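Local coordinates for protein hydrolase, haloacid dehalogenase-like family (Chlorobaculum tepidum, PDB 2HCF) that is probably a magnesium-dependent hydrolase of the haloacid dehalogenase family, its natural substrate not established, at residues Ser3-Leu15 against Leu105-Asn119. Sequence-based numbering, arbitrary orientation.
Sequences SRTLVLFDIDGTL and LSSRSDVLLGLLTGN. With MG (magnesium ion), chain B.
Leu105, on helix 98-106, sets CD1 at the edge of the Phe9 ring, in its plane, 3.8 Å from CE2. After the type I turn that begins at Arg108, Asp110 O accepts from Thr5 N and starts the parallel ladder; a water donates to both Ser3 O and Asp110 OD2, bridging the same end. Thr5, Val7 and Phe9 then alternate bonds with Leu112, Gly114 and Leu116, straightest at Val7 N to Leu112 O (3.0 Å, 179°). On one face, Leu113, its CG anti to the carbonyl carbon, brings CD2 to 3.5 Å from Phe9 CE2, again at the ring edge. On the other, Gly114 leaves room for Leu8 CD2, 3.8 Å from Gly114 CA, where a beta carbon would clash. In the ladder's last bond Leu116 N comes to Phe9 O from above the carbonyl plane, 53° out of it, though the N-H still points nearly at the oxygen.

Beyond the strand, Thr117 OG1 accepts from Asn119 N in an ST turn and lies 3.8 Å from Ile11 CG1. Asn119 ND2 donates to Asp12 OD1 at 2.6 Å, nearly along the C-O axis, with amide and carboxylate planes 32° apart. A leucine in place of Asn119 would probably leave Asp12 OD1 without this donor and Lys127 without one of its acceptors, with Asp12 held mainly through its other oxygen. Asp10 OD2 and Asp12 O bind magnesium with Asp178, consistent with the HAD DxDx(T/V) motif.

Strand 5-9 lies between 111-116 and 173-177 in the Rossmann-like sheet; helix 221-229 packs on Val7 and Val111, helix 121-129 on Ile11 and Leu115.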
loop_
_atom_site.group_PDB
_atom_site.type_symbol
_atom_site.label_atom_id
_atom_site.label_comp_id
_atom_site.label_asym_id
_atom_site.label_seq_id
_atom_site.Cartn_x
_atom_site.Cartn_y
_atom_site.Cartn_z
ATOM N N SER A 3 -1.227 -14.297 -20.902
ATOM C CA SER A 3 0.159 -13.757 -21.043
ATOM C C SER A 3 0.379 -12.388 -20.348
ATOM O O SER A 3 1.288 -12.263 -19.526
ATOM C CB SER A 3 0.559 -13.684 -22.522
ATOM O OG SER A 3 1.816 -13.031 -22.660
ATOM N N ARG A 4 -0.426 -11.367 -20.654
ATOM C CA ARG A 4 -0.236 -10.062 -20.013
ATOM C C ARG A 4 -0.575 -10.172 -18.529
ATOM O O ARG A 4 -1.678 -10.614 -18.204
ATOM C CB ARG A 4 -1.101 -8.978 -20.661
ATOM C CG ARG A 4 -0.574 -8.475 -22.011
ATOM C CD ARG A 4 -1.259 -7.177 -22.457
ATOM N NE ARG A 4 -2.467 -7.398 -23.258
ATOM C CZ ARG A 4 -3.308 -6.432 -23.651
ATOM N NH1 ARG A 4 -3.100 -5.166 -23.313
ATOM N NH2 ARG A 4 -4.378 -6.731 -24.382
ATOM N N THR A 5 0.371 -9.783 -17.653
ATOM C CA THR A 5 0.210 -9.870 -16.180
ATOM C C THR A 5 0.131 -8.505 -15.488
ATOM O O THR A 5 0.884 -7.587 -15.810
ATOM C CB THR A 5 1.351 -10.661 -15.569
ATOM O OG1 THR A 5 1.260 -12.010 -16.038
ATOM C CG2 THR A 5 1.279 -10.685 -14.041
ATOM N N LEU A 6 -0.804 -8.415 -14.544
ATOM C CA LEU A 6 -1.050 -7.226 -13.739
ATOM C C LEU A 6 -0.450 -7.487 -12.356
ATOM O O LEU A 6 -0.846 -8.434 -11.665
ATOM C CB LEU A 6 -2.562 -6.941 -13.627
ATOM C CG LEU A 6 -2.966 -5.809 -12.667
ATOM C CD1 LEU A 6 -2.310 -4.524 -13.076
ATOM C CD2 LEU A 6 -4.447 -5.579 -12.550
ATOM N N VAL A 7 0.511 -6.655 -11.973
ATOM C CA VAL A 7 1.185 -6.816 -10.712
ATOM C C VAL A 7 1.006 -5.568 -9.822
ATOM O O VAL A 7 1.495 -4.480 -10.143
ATOM C CB VAL A 7 2.694 -7.088 -10.929
ATOM C CG1 VAL A 7 3.334 -7.493 -9.616
ATOM C CG2 VAL A 7 2.895 -8.178 -11.973
ATOM N N LEU A 8 0.375 -5.779 -8.677
ATOM C CA LEU A 8 -0.009 -4.705 -7.769
ATOM C C LEU A 8 0.753 -4.844 -6.448
ATOM O O LEU A 8 0.717 -5.881 -5.794
ATOM C CB LEU A 8 -1.528 -4.737 -7.549
ATOM C CG LEU A 8 -2.412 -4.583 -8.791
ATOM C CD1 LEU A 8 -3.856 -4.841 -8.419
ATOM C CD2 LEU A 8 -2.261 -3.216 -9.430
ATOM N N PHE A 9 1.436 -3.777 -6.067
ATOM C CA PHE A 9 2.316 -3.726 -4.901
ATOM C C PHE A 9 1.764 -2.780 -3.847
ATOM O O PHE A 9 1.379 -1.610 -4.152
ATOM C CB PHE A 9 3.677 -3.143 -5.290
ATOM C CG PHE A 9 4.646 -4.137 -5.907
ATOM C CD1 PHE A 9 5.497 -4.883 -5.095
ATOM C CD2 PHE A 9 4.782 -4.252 -7.294
ATOM C CE1 PHE A 9 6.411 -5.767 -5.651
ATOM C CE2 PHE A 9 5.681 -5.128 -7.848
ATOM C CZ PHE A 9 6.501 -5.890 -7.018
ATOM N N ASP A 10 1.733 -3.290 -2.621
ATOM C CA ASP A 10 1.681 -2.491 -1.389
ATOM C C ASP A 10 2.980 -1.704 -1.190
ATOM O O ASP A 10 3.984 -2.086 -1.737
ATOM C CB ASP A 10 1.484 -3.466 -0.240
ATOM C CG ASP A 10 1.400 -2.775 1.107
ATOM O OD1 ASP A 10 0.455 -1.976 1.256
ATOM O OD2 ASP A 10 2.252 -3.068 1.993
ATOM N N ILE A 11 2.950 -0.593 -0.445
ATOM C CA ILE A 11 4.137 0.220 -0.164
ATOM C C ILE A 11 4.804 -0.163 1.186
ATOM O O ILE A 11 5.872 -0.816 1.200
ATOM C CB ILE A 11 3.790 1.719 -0.230
ATOM C CG1 ILE A 11 3.172 2.046 -1.609
ATOM C CG2 ILE A 11 5.020 2.578 0.059
ATOM C CD1 ILE A 11 2.857 3.503 -1.822
ATOM N N ASP A 12 4.168 0.183 2.313
ATOM C CA ASP A 12 4.817 0.091 3.628
ATOM C C ASP A 12 4.973 -1.347 4.074
ATOM O O ASP A 12 3.995 -2.127 4.031
ATOM C CB ASP A 12 4.063 0.896 4.684
ATOM C CG ASP A 12 3.985 2.396 4.317
ATOM O OD1 ASP A 12 3.185 2.729 3.433
ATOM O OD2 ASP A 12 4.736 3.206 4.878
ATOM N N GLY A 13 6.210 -1.698 4.425
ATOM C CA GLY A 13 6.565 -3.079 4.824
ATOM C C GLY A 13 6.708 -4.081 3.678
ATOM O O GLY A 13 6.894 -5.275 3.939
ATOM N N THR A 14 6.601 -3.593 2.428
ATOM C CA THR A 14 6.729 -4.365 1.205
ATOM C C THR A 14 7.808 -3.775 0.295
ATOM O O THR A 14 8.768 -4.461 -0.079
ATOM C CB THR A 14 5.396 -4.403 0.451
ATOM O OG1 THR A 14 4.372 -4.979 1.288
ATOM C CG2 THR A 14 5.495 -5.222 -0.823
ATOM N N LEU A 15 7.650 -2.510 -0.061
ATOM C CA LEU A 15 8.712 -1.816 -0.837
ATOM C C LEU A 15 9.669 -1.033 0.036
ATOM O O LEU A 15 10.850 -0.907 -0.272
ATOM C CB LEU A 15 8.078 -0.867 -1.841
ATOM C CG LEU A 15 7.110 -1.482 -2.859
ATOM C CD1 LEU A 15 6.459 -0.355 -3.694
ATOM C CD2 LEU A 15 7.862 -2.445 -3.756
ATOM N N LEU A 105 10.755 -6.107 -13.555
ATOM C CA LEU A 105 9.362 -6.116 -13.961
ATOM C C LEU A 105 9.015 -5.052 -14.986
ATOM O O LEU A 105 8.275 -5.309 -15.944
ATOM C CB LEU A 105 8.458 -5.944 -12.734
ATOM C CG LEU A 105 8.451 -7.159 -11.823
ATOM C CD1 LEU A 105 7.883 -6.771 -10.478
ATOM C CD2 LEU A 105 7.655 -8.338 -12.440
ATOM N N SER A 106 9.549 -3.855 -14.792
ATOM C CA SER A 106 9.125 -2.713 -15.573
ATOM C C SER A 106 9.695 -2.747 -16.992
ATOM O O SER A 106 9.141 -2.134 -17.888
ATOM C CB SER A 106 9.518 -1.419 -14.873
ATOM O OG SER A 106 10.922 -1.337 -14.764
ATOM N N SER A 107 10.795 -3.469 -17.174
ATOM C CA SER A 107 11.402 -3.664 -18.477
ATOM C C SER A 107 10.632 -4.654 -19.379
ATOM O O SER A 107 10.889 -4.724 -20.589
ATOM C CB SER A 107 12.820 -4.172 -18.286
ATOM O OG SER A 107 12.793 -5.517 -17.858
ATOM N N ARG A 108 9.711 -5.419 -18.795
ATOM C CA ARG A 108 8.876 -6.349 -19.555
ATOM C C ARG A 108 7.610 -5.713 -20.097
ATOM O O ARG A 108 6.829 -5.161 -19.335
ATOM C CB ARG A 108 8.479 -7.504 -18.670
ATOM C CG ARG A 108 9.651 -8.360 -18.268
ATOM C CD ARG A 108 9.167 -9.542 -17.500
ATOM N NE ARG A 108 8.358 -10.474 -18.303
ATOM C CZ ARG A 108 8.819 -11.577 -18.899
ATOM N NH1 ARG A 108 10.103 -11.908 -18.845
ATOM N NH2 ARG A 108 7.986 -12.368 -19.554
ATOM N N SER A 109 7.396 -5.829 -21.412
ATOM C CA SER A 109 6.199 -5.300 -22.082
ATOM C C SER A 109 4.920 -6.017 -21.642
ATOM O O SER A 109 3.867 -5.406 -21.586
ATOM C CB SER A 109 6.333 -5.430 -23.595
ATOM O OG SER A 109 6.512 -6.803 -23.950
ATOM N N ASP A 110 5.024 -7.297 -21.305
ATOM C CA ASP A 110 3.859 -8.083 -20.867
ATOM C C ASP A 110 3.424 -7.819 -19.411
ATOM O O ASP A 110 2.473 -8.444 -18.935
ATOM C CB ASP A 110 4.146 -9.576 -21.029
ATOM C CG ASP A 110 5.382 -10.015 -20.274
ATOM O OD1 ASP A 110 6.406 -9.311 -20.335
ATOM O OD2 ASP A 110 5.342 -11.076 -19.631
ATOM N N VAL A 111 4.109 -6.914 -18.714
ATOM C CA VAL A 111 3.804 -6.612 -17.319
ATOM C C VAL A 111 3.263 -5.190 -17.185
ATOM O O VAL A 111 3.842 -4.248 -17.720
ATOM C CB VAL A 111 5.056 -6.742 -16.427
ATOM C CG1 VAL A 111 4.762 -6.312 -14.952
ATOM C CG2 VAL A 111 5.576 -8.146 -16.451
ATOM N N LEU A 112 2.150 -5.041 -16.466
ATOM C CA LEU A 112 1.709 -3.707 -16.045
ATOM C C LEU A 112 1.892 -3.571 -14.537
ATOM O O LEU A 112 1.338 -4.348 -13.776
ATOM C CB LEU A 112 0.250 -3.462 -16.396
ATOM C CG LEU A 112 -0.314 -2.150 -15.849
ATOM C CD1 LEU A 112 0.417 -0.935 -16.404
ATOM C CD2 LEU A 112 -1.782 -2.081 -16.140
ATOM N N LEU A 113 2.654 -2.585 -14.094
ATOM C CA LEU A 113 2.840 -2.396 -12.639
ATOM C C LEU A 113 1.863 -1.354 -12.112
ATOM O O LEU A 113 1.641 -0.333 -12.762
ATOM C CB LEU A 113 4.246 -1.946 -12.298
ATOM C CG LEU A 113 5.379 -2.972 -12.275
ATOM C CD1 LEU A 113 6.668 -2.188 -12.218
ATOM C CD2 LEU A 113 5.274 -3.879 -11.092
ATOM N N GLY A 114 1.269 -1.634 -10.950
ATOM C CA GLY A 114 0.464 -0.649 -10.238
ATOM C C GLY A 114 0.598 -0.751 -8.711
ATOM O O GLY A 114 1.158 -1.717 -8.173
ATOM N N LEU A 115 0.070 0.256 -8.017
ATOM C CA LEU A 115 0.102 0.304 -6.581
ATOM C C LEU A 115 -1.261 -0.064 -6.084
ATOM O O LEU A 115 -2.243 0.325 -6.700
ATOM C CB LEU A 115 0.404 1.705 -6.123
ATOM C CG LEU A 115 1.824 2.154 -6.502
ATOM C CD1 LEU A 115 1.920 3.614 -6.336
ATOM C CD2 LEU A 115 2.869 1.458 -5.603
ATOM N N LEU A 116 -1.319 -0.793 -4.979
ATOM C CA LEU A 116 -2.543 -1.035 -4.239
ATOM C C LEU A 116 -2.158 -0.873 -2.776
ATOM O O LEU A 116 -1.472 -1.760 -2.221
ATOM C CB LEU A 116 -3.085 -2.448 -4.485
ATOM C CG LEU A 116 -4.547 -2.635 -4.092
ATOM C CD1 LEU A 116 -5.148 -3.830 -4.779
ATOM C CD2 LEU A 116 -4.729 -2.780 -2.586
ATOM N N THR A 117 -2.539 0.277 -2.191
ATOM C CA THR A 117 -1.967 0.715 -0.933
ATOM C C THR A 117 -2.928 1.406 0.015
ATOM O O THR A 117 -3.934 1.978 -0.419
ATOM C CB THR A 117 -0.756 1.625 -1.237
ATOM O OG1 THR A 117 -0.242 2.180 -0.034
ATOM C CG2 THR A 117 -1.125 2.694 -2.231
ATOM N N GLY A 118 -2.613 1.338 1.316
ATOM C CA GLY A 118 -3.387 2.036 2.357
ATOM C C GLY A 118 -3.035 3.513 2.439
ATOM O O GLY A 118 -3.713 4.285 3.120
ATOM N N ASN A 119 -1.947 3.923 1.789
ATOM C CA ASN A 119 -1.601 5.339 1.717
ATOM C C ASN A 119 -2.589 6.140 0.838
ATOM O O ASN A 119 -3.063 5.643 -0.195
ATOM C CB ASN A 119 -0.192 5.522 1.113
ATOM C CG ASN A 119 0.933 5.073 2.037
ATOM O OD1 ASN A 119 1.367 5.845 2.910
ATOM N ND2 ASN A 119 1.480 3.861 1.792
HETATM MG MG MG B . 2.065 -3.047 4.022
HETATM O O HOH W 1 3.636 -12.161 -18.005
HETATM O O HOH W 2 1.057 0.820 1.763
HETATM O O HOH W 3 1.063 -1.177 4.123
HETATM O O HOH W 4 2.360 -3.001 6.247
HETATM O O HOH W 5 0.142 -3.784 3.806
#